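Local coordinates for 2-hydroxychromene-2-carboxylate isomerase (Pseudomonas putida, PDB 2IMF), which catalyses the reversible, glutathione-dependent isomerisation of 2-hydroxychromene-2-carboxylate to trans-o-hydroxybenzylidenepyruvate in the breakdown of naphthalene, at residues T157-A160 with I161-K164; E188-M191 with G192-C195. One frame throughout, in Å; residues are numbered along the deposited sequence. Where two conformers were deposited one is given.

Along the chain, the two interactions come one after the other, and neither nests in nor crosses the other. Each is local to its own helix, interaction 1 running on into the turn that ends it, so no long loop is closed. Interaction 1 comes first, at the C-terminal end of helix 147-162, where the chain turns out toward the hairpin strands 170-173 and 176-179. Interaction 2 follows that hairpin, midway along the final helix 184-198. Their nearest atoms are about 12 Å apart. Residues 157-164 meet helix 39-46 and strand 2-7, while residues 188-195 pack on the hairpin and helix 12-28, so both contacts lie against elements that surround or form the sheet of the thioredoxin-like domain.

Interaction 1 (T157-A160 with I161-K164); sequences THAA and IERK
Glu162 reaches back over one turn to His158 at the C-terminal end of helix 147-162, which finishes in a Schellman motif with Lys164 at positive phi. On Glu162, CB lies 3.5 Å from Ala159 O. Next along the chain, CG packs 3.4 Å from His158 O, placed there by a first torsion that sets it beside its own backbone N (chi1 -68°). CD comes within 3.4 Å of His158 NE2, and OE1 sits 3.7 Å from Ala159 CA. At the tip, OE2 accepts a weak hydrogen bond from His158 NE2 at 3.0 Å; the N-H points well off line (121°), and the ring and carboxylate planes are 55° apart. Both residues are exposed, a suitable place for polar groups one turn apart.

The inner side differs. Ile161, beta-branched and apolar, lays CD1 4.2 Å from Thr157 CG2, and the two residues turn toward Val42 of helix 39-46. The buried Thr157 hydroxyl is satisfied by Tyr153 O and Asp38 N. Small Ala160 fits against Ile37 and Val165. Arg163 sends its extended chain away to a salt bridge with Asp4 and a cation-pi contact with Phe172, tying the helix end to the sheet. Its backbone N bonds to Ala159 O at 3.0 Å, with a second, weak bond to Ala160 O.

Interaction 2 (E188-M191 with G192-C195); sequences ESAM and GRLC
Arg193 folds its guanidinium back over the preceding turn, so that one face of the group overlies Ala190 CA and Ser189 O, each nearer its margin than its centre. The bend at chi3 (-63°) turns the group back onto the helix. Arg193 NH2 lies 3.5 Å from Ala190 CA, while the aliphatic Arg193 CG passes 3.5 Å from Ser189 O. That same oxygen accepts a hydrogen bond from the backbone N-H of Arg193, N to O 2.9 Å. A long, charged residue suits this exposed flank, because its carbons can lie along the helix while its charged end stays at the surface.

Gly192 N, on a residue without a side chain, donates a hydrogen bond to Glu188 O at 2.9 Å, and Leu194 N bonds to Ala190 O. Glu188 turns elsewhere, to a salt bridge with Arg20 of helix 12-28. On the buried side, small Ala190 fits close against Leu173, Glu176 and Trp178 of the hairpin, and flexible Met191 fills in against Leu173, Leu24 and Met1. Polar residues outside and apolar ones inside mark an amphipathic helix, here the last helix of a thioredoxin-like fold, laid against its beta-sheet.

Interaction 1 (T157-A160 with I161-K164)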
# COMPACT_ATOMS: atom_id res chain seq x y z
N THR A 157 14.84 -10.85 14.28
CA THR A 157 13.76 -11.28 13.37
C THR A 157 12.64 -11.86 14.21
O THR A 157 11.46 -11.50 14.06
CB THR A 157 14.25 -12.23 12.33
OG1 THR A 157 15.21 -11.52 11.48
CG2 THR A 157 13.08 -12.67 11.50
N HIS A 158 13.03 -12.72 15.17
CA HIS A 158 12.03 -13.34 16.06
C HIS A 158 11.32 -12.32 16.90
O HIS A 158 10.08 -12.39 17.04
CB HIS A 158 12.69 -14.41 16.94
CG HIS A 158 11.73 -15.12 17.85
ND1 HIS A 158 10.96 -16.19 17.42
CD2 HIS A 158 11.41 -14.91 19.15
CE1 HIS A 158 10.21 -16.61 18.43
NE2 HIS A 158 10.48 -15.87 19.49
N ALA A 159 12.04 -11.36 17.46
CA ALA A 159 11.39 -10.34 18.24
C ALA A 159 10.39 -9.54 17.40
O ALA A 159 9.30 -9.14 17.86
CB ALA A 159 12.42 -9.35 18.89
N ALA A 160 10.78 -9.24 16.15
CA ALA A 160 9.85 -8.51 15.27
C ALA A 160 8.56 -9.33 15.01
O ALA A 160 7.48 -8.75 15.08
CB ALA A 160 10.51 -8.24 13.93
N ILE A 161 8.68 -10.63 14.76
CA ILE A 161 7.52 -11.49 14.58
C ILE A 161 6.64 -11.44 15.85
O ILE A 161 5.42 -11.38 15.78
CB ILE A 161 8.02 -12.88 14.30
CG1 ILE A 161 8.69 -12.93 12.90
CG2 ILE A 161 6.89 -13.97 14.43
CD1 ILE A 161 9.34 -14.27 12.54
N GLU A 162 7.28 -11.54 17.03
CA GLU A 162 6.50 -11.44 18.31
C GLU A 162 5.75 -10.15 18.44
O GLU A 162 4.66 -10.10 19.04
CB GLU A 162 7.42 -11.65 19.51
CG GLU A 162 7.97 -13.05 19.63
CD GLU A 162 8.97 -13.15 20.79
OE1 GLU A 162 9.74 -12.18 21.05
OE2 GLU A 162 8.97 -14.21 21.44
N ARG A 163 6.27 -9.11 17.82
CA ARG A 163 5.66 -7.78 17.81
C ARG A 163 4.58 -7.56 16.74
O ARG A 163 4.06 -6.48 16.61
CB ARG A 163 6.73 -6.71 17.73
CG ARG A 163 6.39 -5.41 18.53
CD ARG A 163 7.52 -4.47 18.54
NE ARG A 163 7.06 -3.21 19.07
CZ ARG A 163 7.73 -2.11 19.10
NH1 ARG A 163 8.94 -2.05 18.58
NH2 ARG A 163 7.18 -1.07 19.70
N LYS A 164 4.33 -8.62 15.98
CA LYS A 164 3.27 -8.64 14.96
C LYS A 164 3.71 -7.94 13.68
O LYS A 164 2.87 -7.55 12.87
CB LYS A 164 1.95 -8.11 15.51
CG LYS A 164 1.47 -8.98 16.70
CD LYS A 164 -0.03 -8.95 16.98
CE LYS A 164 -0.28 -9.21 18.49
NZ LYS A 164 0.17 -10.60 18.93

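Interaction 2 (E188-M191 with G192-C195)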
# COMPACT_ATOMS: atom_id res chain seq x y z
N GLU A 188 4.16 10.79 11.07
CA GLU A 188 4.59 12.15 11.23
C GLU A 188 3.46 12.87 11.96
O GLU A 188 3.71 13.67 12.89
CB GLU A 188 4.93 12.75 9.91
CG GLU A 188 6.32 12.23 9.43
CD GLU A 188 6.49 12.35 7.93
OE1 GLU A 188 5.66 12.97 7.21
OE2 GLU A 188 7.52 11.82 7.42
N SER A 189 2.22 12.61 11.62
CA SER A 189 1.13 13.30 12.32
C SER A 189 1.08 12.89 13.80
O SER A 189 0.84 13.79 14.71
CB SER A 189 -0.20 12.94 11.66
OG SER A 189 -0.33 13.61 10.45
N ALA A 190 1.30 11.66 14.15
CA ALA A 190 1.32 11.23 15.53
C ALA A 190 2.47 11.92 16.26
O ALA A 190 2.32 12.26 17.44
CB ALA A 190 1.48 9.71 15.63
N MET A 191 3.62 12.06 15.62
CA MET A 191 4.75 12.70 16.27
C MET A 191 4.40 14.13 16.56
O MET A 191 4.71 14.60 17.67
CB MET A 191 6.02 12.46 15.55
CG MET A 191 6.36 10.98 15.45
SD MET A 191 8.04 10.83 14.77
CE MET A 191 7.70 11.06 13.08
N GLY A 192 3.78 14.82 15.60
CA GLY A 192 3.38 16.22 15.80
C GLY A 192 2.41 16.31 16.94
O GLY A 192 2.54 17.24 17.75
N ARG A 193 1.42 15.44 17.03
CA ARG A 193 0.47 15.52 18.15
C ARG A 193 1.22 15.42 19.46
O ARG A 193 0.87 16.13 20.41
CB ARG A 193 -0.61 14.43 18.02
CG ARG A 193 -1.67 14.74 16.94
CD ARG A 193 -2.93 13.84 16.95
NE ARG A 193 -2.57 12.43 16.68
CZ ARG A 193 -2.44 11.92 15.47
NH1 ARG A 193 -2.68 12.70 14.42
NH2 ARG A 193 -2.12 10.62 15.31
N LEU A 194 2.24 14.58 19.54
CA LEU A 194 3.02 14.40 20.79
C LEU A 194 3.91 15.62 21.04
O LEU A 194 4.05 16.04 22.20
CB LEU A 194 3.88 13.13 20.63
CG LEU A 194 3.47 11.86 21.37
CD1 LEU A 194 1.94 11.64 21.65
CD2 LEU A 194 4.15 10.67 20.73
N CYS A 195 4.47 16.21 19.99
CA CYS A 195 5.23 17.45 20.11
C CYS A 195 4.34 18.53 20.71
O CYS A 195 4.78 19.26 21.66
CB CYS A 195 5.62 18.01 18.74
SG CYS A 195 6.91 17.24 17.80